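Local coordinates for transcriptional regulator containing CBS domains (Streptococcus pneumoniae, PDB 6UOF), which probably regulates transcription in response to a small ligand sensed by its paired CBS domains, the portion of the protein contained in this chain, at residues Leu74-Leu79 with Pro99-Asn104; Met54-Asp59 with Val69-Leu74; Phe95-Val100 with Leu108-Arg113. One frame throughout, in Å; residues are numbered along the deposited sequence. Where two conformers were deposited one is given.

Overall arrangement
Followed from the N terminus, contact 2 comes first: helix 54-57, in the first CBS range, meets 69-74, in the second, closing a short loop without regular structure. The chain runs on through Leu74 into contact 1, which closes a longer loop holding helix 83-93. Contact 3 opens before contact 1 has closed, so the two overlap along the chain; both use Pro99 and Val100, and contact 3 shuts the hairpin of strands 97-101 and 107-112. Contact 1 adds one bridged residue, Val77, to the outer side of strand 97-101, whose other side pairs in contact 3, while Ser73 touching Pro99 joins contact 2 to them.

Contact 1 (Leu74-Leu79 with Pro99-Asn104); sequences LFLVGL and PVVRSN
Leu76 lies across Pro99, its CD2 methyl above the CB-CG side of the pyrrolidine ring, 3.7 Å from Pro99 CB and nearly as near to CG. The torsion about CA-CB sets Leu76 CG beside its own backbone N (chi1 -61°), and the branch beyond it reaches the proline. One residue on, the chain turns its other face: Val77 and Val100 cross obliquely, meeting through one methyl each, with Val77 CG2 3.8 Å from Val100 CG2. Leu79 approaches the same valine at about a right angle, its CD2 against the other methyl, Val100 CG1, at 4.1 Å. A beta-branched residue suits this place because it offers methyls in two directions: Val100 gives CG2 to Val77 and CG1 to Leu79, in a buried position where Val77 also packs on Val5 of helix 5-8 and Val86 of helix 83-93.

The backbones between these side chains make a single bridge. Val77 N donates to Pro99 O at 3.1 Å, and Val101 N donates to Val77 O at 2.8 Å, a pattern of the parallel type. This is the beta-alpha-beta crossover of a CBS domain, helix 83-93 making the connection, with the first strand reduced here to one bridged residue. Proline fits the start of the pairing since its carbonyl accepts a bond while its nitrogen has no hydrogen to give; Pro99 CD rests 3.5 Å from Phe75 O instead. Val77 O is also approached by Val100 CA. Beyond the bridge the two chains separate, and a water fills in, accepting from Leu79 N and donating to Val101 O at 2.8 Å. Gly78, bonded through its N to Thr81 OG1, carries the chain past Val101 O toward the helix.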
ATOM      1  N   LEU A  74       8.970  -1.733  -3.879  0.50 18.84           N
ATOM      2  CA  LEU A  74       9.991  -2.823  -3.896  0.50 19.63           C
ATOM      3  C   LEU A  74       9.701  -3.838  -2.782  0.50 18.96           C
ATOM      4  O   LEU A  74      10.024  -5.035  -2.960  0.50 19.97           O
ATOM      5  CB  LEU A  74      11.378  -2.207  -3.697  0.50 20.77           C
ATOM      6  CG  LEU A  74      12.525  -3.210  -3.592  0.50 21.91           C
ATOM      7  CD1 LEU A  74      12.717  -3.950  -4.909  0.50 22.39           C
ATOM      8  CD2 LEU A  74      13.815  -2.516  -3.183  0.50 22.76           C
ATOM      9  N   PHE A  75       9.186  -3.357  -1.648  1.00 17.89           N
ATOM     10  CA  PHE A  75       8.838  -4.248  -0.519  1.00 17.17           C
ATOM     11  C   PHE A  75       7.387  -4.685  -0.674  1.00 16.07           C
ATOM     12  O   PHE A  75       6.485  -3.850  -0.591  1.00 15.62           O
ATOM     13  CB  PHE A  75       9.135  -3.559   0.814  1.00 17.22           C
ATOM     14  CG  PHE A  75       8.920  -4.406   2.042  1.00 18.24           C
ATOM     15  CD1 PHE A  75       9.123  -5.779   2.017  1.00 19.02           C
ATOM     16  CD2 PHE A  75       8.640  -3.806   3.256  1.00 20.09           C
ATOM     17  CE1 PHE A  75       8.947  -6.543   3.161  1.00 20.17           C
ATOM     18  CE2 PHE A  75       8.480  -4.569   4.402  1.00 20.32           C
ATOM     19  CZ  PHE A  75       8.645  -5.932   4.348  1.00 20.16           C
ATOM     20  N   LEU A  76       7.223  -5.973  -0.949  1.00 15.87           N
ATOM     21  CA  LEU A  76       5.904  -6.627  -1.112  1.00 16.32           C
ATOM     22  C   LEU A  76       5.917  -7.898  -0.276  1.00 16.08           C
ATOM     23  O   LEU A  76       6.986  -8.526  -0.162  1.00 18.55           O
ATOM     24  CB  LEU A  76       5.677  -6.970  -2.584  1.00 16.80           C
ATOM     25  CG  LEU A  76       5.664  -5.785  -3.542  1.00 17.36           C
ATOM     26  CD1 LEU A  76       5.723  -6.247  -4.996  1.00 19.08           C
ATOM     27  CD2 LEU A  76       4.458  -4.895  -3.306  1.00 17.84           C
ATOM     28  N   VAL A  77       4.778  -8.237   0.307  1.00 14.75           N
ATOM     29  CA  VAL A  77       4.695  -9.494   1.100  1.00 15.01           C
ATOM     30  C   VAL A  77       3.517 -10.336   0.603  1.00 14.78           C
ATOM     31  O   VAL A  77       2.686  -9.829  -0.166  1.00 14.27           O
ATOM     32  CB  VAL A  77       4.575  -9.177   2.603  1.00 14.83           C
ATOM     33  CG1 VAL A  77       5.779  -8.386   3.093  1.00 15.26           C
ATOM     34  CG2 VAL A  77       3.276  -8.459   2.917  1.00 14.44           C
ATOM     35  N   GLY A  78       3.497 -11.595   1.036  1.00 14.89           N
ATOM     36  CA  GLY A  78       2.400 -12.532   0.752  1.00 15.37           C
ATOM     37  C   GLY A  78       1.713 -12.966   2.032  1.00 15.65           C
ATOM     38  O   GLY A  78       2.233 -12.671   3.134  1.00 15.66           O
ATOM     39  N   LEU A  79       0.606 -13.691   1.889  1.00 15.75           N
ATOM     40  CA  LEU A  79      -0.167 -14.173   3.064  1.00 16.24           C
ATOM     41  C   LEU A  79       0.710 -15.022   3.995  1.00 16.40           C
ATOM     42  O   LEU A  79       0.501 -14.941   5.222  1.00 16.26           O
ATOM     43  CB  LEU A  79      -1.383 -14.967   2.566  1.00 17.03           C
ATOM     44  CG  LEU A  79      -2.422 -14.159   1.789  1.00 16.83           C
ATOM     45  CD1 LEU A  79      -3.554 -15.045   1.296  1.00 17.84           C
ATOM     46  CD2 LEU A  79      -2.988 -13.015   2.615  1.00 16.83           C
ATOM     47  N   PRO A  99       2.303  -3.357   0.784  1.00 11.51           N
ATOM     48  CA  PRO A  99       1.291  -4.084   0.026  1.00 11.94           C
ATOM     49  C   PRO A  99       1.428  -5.605   0.147  1.00 11.71           C
ATOM     50  O   PRO A  99       2.527  -6.134   0.222  1.00 12.47           O
ATOM     51  CB  PRO A  99       1.541  -3.657  -1.422  1.00 12.37           C
ATOM     52  CG  PRO A  99       2.355  -2.387  -1.315  1.00 12.82           C
ATOM     53  CD  PRO A  99       3.225  -2.609  -0.096  1.00 12.03           C
ATOM     54  N   VAL A 100       0.268  -6.270   0.161  1.00 11.46           N
ATOM     55  CA  VAL A 100       0.183  -7.752   0.209  1.00 11.79           C
ATOM     56  C   VAL A 100      -0.266  -8.207  -1.176  1.00 12.07           C
ATOM     57  O   VAL A 100      -1.299  -7.704  -1.639  1.00 11.96           O
ATOM     58  CB  VAL A 100      -0.792  -8.219   1.305  1.00 12.09           C
ATOM     59  CG1 VAL A 100      -0.869  -9.734   1.379  1.00 12.82           C
ATOM     60  CG2 VAL A 100      -0.423  -7.630   2.664  1.00 12.51           C
ATOM     61  N   VAL A 101       0.464  -9.153  -1.766  1.00 12.44           N
ATOM     62  CA  VAL A 101       0.160  -9.586  -3.156  1.00 12.78           C
ATOM     63  C   VAL A 101       0.127 -11.106  -3.258  1.00 13.69           C
ATOM     64  O   VAL A 101       0.736 -11.813  -2.445  1.00 14.12           O
ATOM     65  CB  VAL A 101       1.198  -9.020  -4.150  1.00 13.52           C
ATOM     66  CG1 VAL A 101       1.165  -7.505  -4.190  1.00 14.19           C
ATOM     67  CG2 VAL A 101       2.600  -9.544  -3.898  1.00 13.88           C
ATOM     68  N   ARG A 102      -0.573 -11.558  -4.290  1.00 13.85           N
ATOM     69  CA  ARG A 102      -0.517 -12.977  -4.704  1.00 14.38           C
ATOM     70  C   ARG A 102       0.829 -13.231  -5.401  1.00 14.69           C
ATOM     71  O   ARG A 102       1.563 -12.270  -5.692  1.00 14.46           O
ATOM     72  CB  ARG A 102      -1.652 -13.274  -5.685  1.00 14.94           C
ATOM     73  CG  ARG A 102      -3.047 -13.019  -5.140  1.00 15.15           C
ATOM     74  CD  ARG A 102      -4.078 -13.539  -6.139  1.00 15.98           C
ATOM     75  NE  ARG A 102      -5.445 -13.331  -5.696  1.00 16.91           N
ATOM     76  CZ  ARG A 102      -6.151 -12.213  -5.853  1.00 17.12           C
ATOM     77  NH1 ARG A 102      -5.625 -11.156  -6.448  1.00 18.76           N
ATOM     78  NH2 ARG A 102      -7.397 -12.162  -5.404  1.00 19.51           N
ATOM     79  N   SER A 103       1.134 -14.498  -5.679  1.00 15.46           N
ATOM     80  CA  SER A 103       2.376 -14.896  -6.396  1.00 16.18           C
ATOM     81  C   SER A 103       2.489 -14.146  -7.735  1.00 15.32           C
ATOM     82  O   SER A 103       3.628 -13.809  -8.129  1.00 15.92           O
ATOM     83  CB  SER A 103       2.413 -16.398  -6.568  1.00 17.48           C
ATOM     84  OG  SER A 103       3.535 -16.831  -7.336  1.00 19.24           O
ATOM     85  N   ASN A 104       1.358 -13.845  -8.382  1.00 15.01           N
ATOM     86  CA  ASN A 104       1.376 -13.131  -9.688  1.00 15.48           C
ATOM     87  C   ASN A 104       1.431 -11.606  -9.513  1.00 14.60           C
ATOM     88  O   ASN A 104       1.231 -10.883 -10.497  1.00 15.36           O
ATOM     89  CB  ASN A 104       0.185 -13.513 -10.564  1.00 16.06           C
ATOM     90  CG  ASN A 104      -1.140 -13.017 -10.041  1.00 16.30           C
ATOM     91  OD1 ASN A 104      -1.211 -12.441  -8.965  1.00 15.14           O
ATOM     92  ND2 ASN A 104      -2.195 -13.236 -10.818  1.00 18.57           N
TER
HETATM   93  O   HOH W   1       0.027 -14.149  -0.991  1.00 17.37           O

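Contact 2 (Met54-Asp59 with Val69-Leu74); sequences MRDAGD and VMSRSL
Asp56 points from its helix toward Ser71, and the two side chains meet carboxylate to hydroxyl. Ser71 OG sits close to both carboxylate oxygens, 2.6 Å from Asp56 OD2 and 2.5 Å from Asp56 OD1. The bond goes to OD2, but two conformers were deposited for Ser71, the geometry is that of one, and distances this short leave its detail doubtful. Asp56 CG stands beside its own backbone N (chi1 -65°), and OD2 also accepts from Thr53 N, just ahead of the helix. An aspartate suits the place because its short side chain keeps the carboxylate close to its own helix start, with OD2 facing Ser71 as well.

Val69 fills the other side of the contact. Its carbonyl oxygen lies 3.3 Å from Asp56 CB, while Val69 CB faces Asp56 O at 3.8 Å, and CG2 reaches Ala57 CB at 4.3 Å. A water donates to both backbone oxygens, 3.0 Å from Asp56 O and 2.8 Å from Val69 O, bridging two acceptors that could not bond each other.

Thr53 and Asp56 fit the threonine and the closing aspartate of the Gly-x-x-Thr-x-x-Asp pattern of CBS domains. In many nucleotide-binding relatives this aspartate contacts the ribose and the threonine lies near the phosphates; no nucleotide is present here, and Asp56 faces Ser71.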
HETATM    1  N   MSE A  54       1.709  11.058   0.522  1.00 13.82           N
HETATM    2  CA  MSE A  54       1.433  12.478   0.479  1.00 14.36           C
HETATM    3  C   MSE A  54       2.668  13.221  -0.041  1.00 15.23           C
HETATM    4  O   MSE A  54       2.538  14.253  -0.698  1.00 16.30           O
HETATM    5  CB  MSE A  54       0.982  12.989   1.849  1.00 14.74           C
HETATM    6  CG  MSE A  54       0.503  14.421   1.820  1.00 15.41           C
HETATM    7 SE   MSE A  54      -1.063  14.801   0.715  1.00 16.10          SE
HETATM    8  CE  MSE A  54      -2.443  13.896   1.751  1.00 16.47           C
ATOM      9  N   ARG A  55       3.872  12.702   0.243  1.00 15.72           N
ATOM     10  CA  ARG A  55       5.076  13.305  -0.326  1.00 18.05           C
ATOM     11  C   ARG A  55       5.010  13.251  -1.860  1.00 16.96           C
ATOM     12  O   ARG A  55       5.429  14.196  -2.527  1.00 18.86           O
ATOM     13  CB  ARG A  55       6.329  12.575   0.169  1.00 20.86           C
ATOM     14  CG  ARG A  55       7.624  13.018  -0.497  1.00 25.03           C
ATOM     15  CD  ARG A  55       8.862  12.351   0.080  1.00 29.82           C
ATOM     16  NE  ARG A  55       9.134  11.016  -0.450  1.00 33.21           N
ATOM     17  CZ  ARG A  55      10.086  10.717  -1.340  1.00 38.03           C
ATOM     18  NH1 ARG A  55      10.892  11.653  -1.814  1.00 42.25           N
ATOM     19  NH2 ARG A  55      10.239   9.467  -1.743  1.00 40.50           N
ATOM     20  N   ASP A  56       4.485  12.158  -2.403  1.00 16.34           N
ATOM     21  CA  ASP A  56       4.406  11.999  -3.874  1.00 16.49           C
ATOM     22  C   ASP A  56       3.344  12.906  -4.503  1.00 16.52           C
ATOM     23  O   ASP A  56       3.609  13.441  -5.581  1.00 17.18           O
ATOM     24  CB  ASP A  56       3.999  10.575  -4.231  1.00 15.96           C
ATOM     25  CG  ASP A  56       4.987   9.496  -3.852  1.00 16.53           C
ATOM     26  OD1 ASP A  56       6.194   9.769  -3.891  1.00 18.60           O
ATOM     27  OD2 ASP A  56       4.541   8.366  -3.579  1.00 16.96           O
ATOM     28  N   ALA A  57       2.194  13.082  -3.844  1.00 16.07           N
ATOM     29  CA  ALA A  57       1.027  13.689  -4.526  1.00 16.52           C
ATOM     30  C   ALA A  57       0.592  15.046  -3.970  1.00 17.55           C
ATOM     31  O   ALA A  57      -0.116  15.744  -4.705  1.00 18.94           O
ATOM     32  CB  ALA A  57      -0.129  12.717  -4.427  1.00 17.26           C
ATOM     33  N   GLY A  58       0.981  15.387  -2.742  1.00 18.43           N
ATOM     34  CA  GLY A  58       0.445  16.572  -2.036  1.00 19.99           C
ATOM     35  C   GLY A  58       0.502  17.868  -2.815  1.00 21.67           C
ATOM     36  O   GLY A  58      -0.463  18.665  -2.723  1.00 24.05           O
ATOM     37  N   ASP A  59       1.592  18.091  -3.537  1.00 19.30           N
ATOM     38  CA  ASP A  59       1.800  19.374  -4.260  1.00 20.34           C
ATOM     39  C   ASP A  59       1.577  19.223  -5.765  1.00 19.08           C
ATOM     40  O   ASP A  59       1.919  20.155  -6.496  1.00 19.71           O
ATOM     41  CB  ASP A  59       3.214  19.887  -4.011  1.00 22.05           C
ATOM     42  CG  ASP A  59       4.289  19.009  -4.628  1.00 22.41           C
ATOM     43  OD1 ASP A  59       3.984  17.836  -4.972  1.00 23.26           O
ATOM     44  OD2 ASP A  59       5.410  19.515  -4.804  1.00 25.65           O
ATOM     45  N   VAL A  69       2.936  10.197 -10.671  1.00 14.81           N
ATOM     46  CA  VAL A  69       3.411  10.783  -9.378  1.00 15.50           C
ATOM     47  C   VAL A  69       3.815   9.689  -8.391  1.00 14.87           C
ATOM     48  O   VAL A  69       4.549   9.962  -7.454  1.00 15.21           O
ATOM     49  CB  VAL A  69       2.367  11.718  -8.721  1.00 15.88           C
ATOM     50  CG1 VAL A  69       1.840  12.775  -9.675  1.00 16.83           C
ATOM     51  CG2 VAL A  69       1.204  10.945  -8.119  1.00 16.01           C
HETATM   52  N   MSE A  70       3.375   8.446  -8.592  1.00 14.42           N
HETATM   53  CA  MSE A  70       3.607   7.389  -7.618  1.00 14.38           C
HETATM   54  C   MSE A  70       5.086   7.019  -7.502  1.00 14.92           C
HETATM   55  O   MSE A  70       5.865   7.198  -8.445  1.00 16.65           O
HETATM   56  CB  MSE A  70       2.788   6.149  -7.996  1.00 13.99           C
HETATM   57  CG  MSE A  70       3.297   5.450  -9.216  1.00 13.66           C
HETATM   58 SE   MSE A  70       2.037   4.060  -9.784  1.00 13.61          SE
HETATM   59  CE  MSE A  70       2.942   3.539 -11.438  1.00 14.81           C
ATOM     60  N   SER A  71       5.429   6.490  -6.320  0.50 14.98           N
ATOM     61  CA  SER A  71       6.744   5.988  -5.964  0.50 15.49           C
ATOM     62  C   SER A  71       6.889   4.525  -6.390  0.50 15.17           C
ATOM     63  O   SER A  71       5.862   3.873  -6.706  0.50 14.60           O
ATOM     64  CB  SER A  71       6.972   6.059  -4.469  0.50 16.09           C
ATOM     65  OG  SER A  71       6.937   7.389  -3.990  0.50 17.39           O
ATOM     66  N   ARG A  72       8.125   4.023  -6.353  1.00 15.48           N
ATOM     67  CA  ARG A  72       8.399   2.592  -6.620  1.00 15.71           C
ATOM     68  C   ARG A  72       7.944   1.745  -5.427  1.00 16.20           C
ATOM     69  O   ARG A  72       8.080   2.187  -4.261  1.00 16.89           O
ATOM     70  CB  ARG A  72       9.896   2.348  -6.829  1.00 16.32           C
ATOM     71  CG  ARG A  72      10.547   3.091  -7.993  1.00 17.00           C
ATOM     72  CD  ARG A  72       9.938   2.801  -9.350  1.00 17.36           C
ATOM     73  NE  ARG A  72       8.690   3.513  -9.554  1.00 17.42           N
ATOM     74  CZ  ARG A  72       7.783   3.225 -10.482  1.00 18.42           C
ATOM     75  NH1 ARG A  72       6.671   3.938 -10.552  1.00 19.40           N
ATOM     76  NH2 ARG A  72       7.970   2.212 -11.303  1.00 18.52           N
ATOM     77  N   SER A  73       7.427   0.561  -5.732  1.00 16.55           N
ATOM     78  CA  SER A  73       7.057  -0.429  -4.696  1.00 18.04           C
ATOM     79  C   SER A  73       8.030  -1.606  -4.821  1.00 19.20           C
ATOM     80  O   SER A  73       7.922  -2.363  -5.809  1.00 22.59           O
ATOM     81  CB  SER A  73       5.639  -0.867  -4.865  1.00 19.70           C
ATOM     82  OG  SER A  73       5.251  -1.713  -3.791  1.00 22.93           O
ATOM     83  N   LEU A  74       8.970  -1.733  -3.879  0.50 18.84           N
ATOM     84  CA  LEU A  74       9.991  -2.823  -3.896  0.50 19.63           C
ATOM     85  C   LEU A  74       9.701  -3.838  -2.782  0.50 18.96           C
ATOM     86  O   LEU A  74      10.024  -5.035  -2.960  0.50 19.97           O
ATOM     87  CB  LEU A  74      11.378  -2.207  -3.697  0.50 20.77           C
ATOM     88  CG  LEU A  74      12.525  -3.210  -3.592  0.50 21.91           C
ATOM     89  CD1 LEU A  74      12.717  -3.950  -4.909  0.50 22.39           C
ATOM     90  CD2 LEU A  74      13.815  -2.516  -3.183  0.50 22.76           C
TER
HETATM   91  O   HOH W   2       5.874  12.414  -7.235  1.00 24.66           O

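Contact 3 (Phe95-Val100 with Leu108-Arg113); sequences FEMVPV and LGVVTR
Met97-Val100 and Leu108-Thr112 pair as antiparallel strands of a hairpin, their axes 4.3 Å apart at closest and 153° between directions. Val98 and Val111 exchange two bonds as a hydrogen-bonded pair. At the turn end Val100 O accepts Leu108 N at 2.8 Å and, weakly, Gly109 N at 3.3 Å: a classic beta bulge, in which Gly109 adopts a backbone shape (phi 165°) that glycine takes readily.

On one face Val111 is wedged between two valines, CG2 against Val98 CB at 3.8 Å and CG1 against Val100 CG2, a compact layer under helices 5-8 and 83-93. On the other, Met97, present as selenomethionine, bends at chi2 and chi3 and lays SE 3.8 Å from Val110 CG1, the side chains crossing at about a right angle. Thr112 caps the next helix through OG1 to Asp115 N.

Arg113 N continues the pairing past Thr112, donating to Glu96 O at 2.9 Å, so backbone and side chain both grip this residue. With CG anti to the backbone N (chi1 -175°) and the chain extended to NE, Arg113 NH1 donates to Phe95 O at 2.9 Å, in the guanidinium plane, and to Met90 O of helix 83-93. The arginine's charge is probably eased by these two carbonyls, with Asp94 and perhaps Glu96 adding a weak electrostatic share.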
ATOM      1  N   PHE A  95       8.978   2.039   7.167  1.00 14.45           N
ATOM      2  CA  PHE A  95       7.715   1.904   6.414  1.00 14.13           C
ATOM      3  C   PHE A  95       6.513   2.082   7.346  1.00 13.62           C
ATOM      4  O   PHE A  95       6.550   1.667   8.532  1.00 14.45           O
ATOM      5  CB  PHE A  95       7.600   0.505   5.802  1.00 14.75           C
ATOM      6  CG  PHE A  95       8.411   0.279   4.554  1.00 15.85           C
ATOM      7  CD1 PHE A  95       9.715  -0.199   4.610  1.00 17.62           C
ATOM      8  CD2 PHE A  95       7.847   0.520   3.310  1.00 17.59           C
ATOM      9  CE1 PHE A  95      10.429  -0.428   3.442  1.00 18.63           C
ATOM     10  CE2 PHE A  95       8.574   0.307   2.152  1.00 18.68           C
ATOM     11  CZ  PHE A  95       9.866  -0.156   2.224  1.00 19.33           C
ATOM     12  N   GLU A  96       5.426   2.588   6.776  1.00 13.91           N
ATOM     13  CA  GLU A  96       4.120   2.739   7.473  0.60 14.59           C
ATOM     14  C   GLU A  96       3.133   1.698   6.947  1.00 13.98           C
ATOM     15  O   GLU A  96       2.194   1.325   7.636  1.00 13.89           O
ATOM     16  CB  GLU A  96       3.539   4.134   7.235  0.60 16.49           C
ATOM     17  CG  GLU A  96       4.291   5.259   7.927  0.60 19.00           C
ATOM     18  CD  GLU A  96       3.960   5.445   9.399  0.60 20.62           C
ATOM     19  OE1 GLU A  96       4.200   6.552   9.911  0.60 26.23           O
ATOM     20  OE2 GLU A  96       3.433   4.501  10.023  0.60 24.13           O
HETATM   21  N   MSE A  97       3.386   1.188   5.735  1.00 13.55           N
HETATM   22  CA  MSE A  97       2.391   0.320   5.021  1.00 14.60           C
HETATM   23  C   MSE A  97       3.179  -0.537   4.037  1.00 14.08           C
HETATM   24  O   MSE A  97       4.162  -0.056   3.500  1.00 14.83           O
HETATM   25  CB  MSE A  97       1.406   1.225   4.274  1.00 16.97           C
HETATM   26  CG  MSE A  97       0.337   0.558   3.425  1.00 18.43           C
HETATM   27 SE   MSE A  97       0.947   0.111   1.627  1.00 17.71          SE
HETATM   28  CE  MSE A  97       1.315   1.740   0.635  1.00 19.51           C
ATOM     29  N   VAL A  98       2.796  -1.800   3.885  1.00 12.87           N
ATOM     30  CA  VAL A  98       3.400  -2.687   2.902  1.00 12.73           C
ATOM     31  C   VAL A  98       2.283  -3.384   2.135  1.00 11.98           C
ATOM     32  O   VAL A  98       1.364  -3.953   2.741  1.00 12.00           O
ATOM     33  CB  VAL A  98       4.339  -3.724   3.537  1.00 13.46           C
ATOM     34  CG1 VAL A  98       5.037  -4.563   2.472  1.00 14.09           C
ATOM     35  CG2 VAL A  98       5.359  -3.067   4.453  1.00 14.85           C
ATOM     36  N   PRO A  99       2.303  -3.357   0.784  1.00 11.51           N
ATOM     37  CA  PRO A  99       1.291  -4.084   0.026  1.00 11.94           C
ATOM     38  C   PRO A  99       1.428  -5.605   0.147  1.00 11.71           C
ATOM     39  O   PRO A  99       2.527  -6.134   0.222  1.00 12.47           O
ATOM     40  CB  PRO A  99       1.541  -3.657  -1.422  1.00 12.37           C
ATOM     41  CG  PRO A  99       2.355  -2.387  -1.315  1.00 12.82           C
ATOM     42  CD  PRO A  99       3.225  -2.609  -0.096  1.00 12.03           C
ATOM     43  N   VAL A 100       0.268  -6.270   0.161  1.00 11.46           N
ATOM     44  CA  VAL A 100       0.183  -7.752   0.209  1.00 11.79           C
ATOM     45  C   VAL A 100      -0.266  -8.207  -1.176  1.00 12.07           C
ATOM     46  O   VAL A 100      -1.299  -7.704  -1.639  1.00 11.96           O
ATOM     47  CB  VAL A 100      -0.792  -8.219   1.305  1.00 12.09           C
ATOM     48  CG1 VAL A 100      -0.869  -9.734   1.379  1.00 12.82           C
ATOM     49  CG2 VAL A 100      -0.423  -7.630   2.664  1.00 12.51           C
ATOM     50  N   LEU A 108      -3.823  -7.908  -2.898  1.00 11.86           N
ATOM     51  CA  LEU A 108      -4.772  -8.471  -1.910  1.00 12.37           C
ATOM     52  C   LEU A 108      -5.147  -7.386  -0.895  1.00 12.43           C
ATOM     53  O   LEU A 108      -6.303  -7.357  -0.432  1.00 13.49           O
ATOM     54  CB  LEU A 108      -4.130  -9.661  -1.199  1.00 13.18           C
ATOM     55  CG  LEU A 108      -3.948 -10.910  -2.056  1.00 14.22           C
ATOM     56  CD1 LEU A 108      -3.097 -11.922  -1.319  1.00 15.15           C
ATOM     57  CD2 LEU A 108      -5.295 -11.487  -2.452  1.00 15.84           C
ATOM     58  N   GLY A 109      -4.186  -6.558  -0.491  1.00 12.09           N
ATOM     59  CA  GLY A 109      -4.472  -5.552   0.542  1.00 12.24           C
ATOM     60  C   GLY A 109      -3.179  -5.011   1.085  1.00 12.01           C
ATOM     61  O   GLY A 109      -2.192  -4.950   0.338  1.00 11.65           O
ATOM     62  N   VAL A 110      -3.179  -4.630   2.356  1.00 11.76           N
ATOM     63  CA  VAL A 110      -1.954  -4.044   2.967  1.00 12.04           C
ATOM     64  C   VAL A 110      -1.778  -4.533   4.394  1.00 12.03           C
ATOM     65  O   VAL A 110      -2.752  -4.981   5.028  1.00 12.89           O
ATOM     66  CB  VAL A 110      -2.021  -2.508   3.000  1.00 12.83           C
ATOM     67  CG1 VAL A 110      -2.332  -1.891   1.652  1.00 13.17           C
ATOM     68  CG2 VAL A 110      -2.982  -2.003   4.069  1.00 14.36           C
ATOM     69  N   VAL A 111      -0.551  -4.436   4.896  1.00 12.12           N
ATOM     70  CA  VAL A 111      -0.282  -4.571   6.358  1.00 13.67           C
ATOM     71  C   VAL A 111       0.189  -3.192   6.826  1.00 12.66           C
ATOM     72  O   VAL A 111       0.979  -2.535   6.113  1.00 13.00           O
ATOM     73  CB  VAL A 111       0.727  -5.669   6.726  1.00 16.54           C
ATOM     74  CG1 VAL A 111       0.218  -7.030   6.345  1.00 18.35           C
ATOM     75  CG2 VAL A 111       2.108  -5.436   6.162  1.00 18.18           C
ATOM     76  N   THR A 112      -0.331  -2.758   7.965  1.00 12.86           N
ATOM     77  CA  THR A 112       0.046  -1.427   8.495  1.00 12.85           C
ATOM     78  C   THR A 112       1.047  -1.584   9.638  1.00 12.92           C
ATOM     79  O   THR A 112       1.013  -2.596  10.365  1.00 13.64           O
ATOM     80  CB  THR A 112      -1.162  -0.624   8.986  1.00 14.33           C
ATOM     81  OG1 THR A 112      -1.607  -1.268  10.184  1.00 15.78           O
ATOM     82  CG2 THR A 112      -2.268  -0.499   7.958  1.00 15.45           C
ATOM     83  N   ARG A 113       1.863  -0.554   9.830  1.00 13.46           N
ATOM     84  CA  ARG A 113       2.891  -0.544  10.895  1.00 13.14           C
ATOM     85  C   ARG A 113       2.229  -0.705  12.269  1.00 14.08           C
ATOM     86  O   ARG A 113       2.713  -1.519  13.073  1.00 14.47           O
ATOM     87  CB  ARG A 113       3.678   0.768  10.829  1.00 13.69           C
ATOM     88  CG  ARG A 113       4.840   0.837  11.800  1.00 13.70           C
ATOM     89  CD  ARG A 113       5.435   2.240  11.777  1.00 14.06           C
ATOM     90  NE  ARG A 113       6.600   2.273  12.644  1.00 14.28           N
ATOM     91  CZ  ARG A 113       7.865   2.096  12.256  1.00 14.66           C
ATOM     92  NH1 ARG A 113       8.170   1.880  10.984  1.00 14.92           N
ATOM     93  NH2 ARG A 113       8.833   2.110  13.154  1.00 15.06           N
TER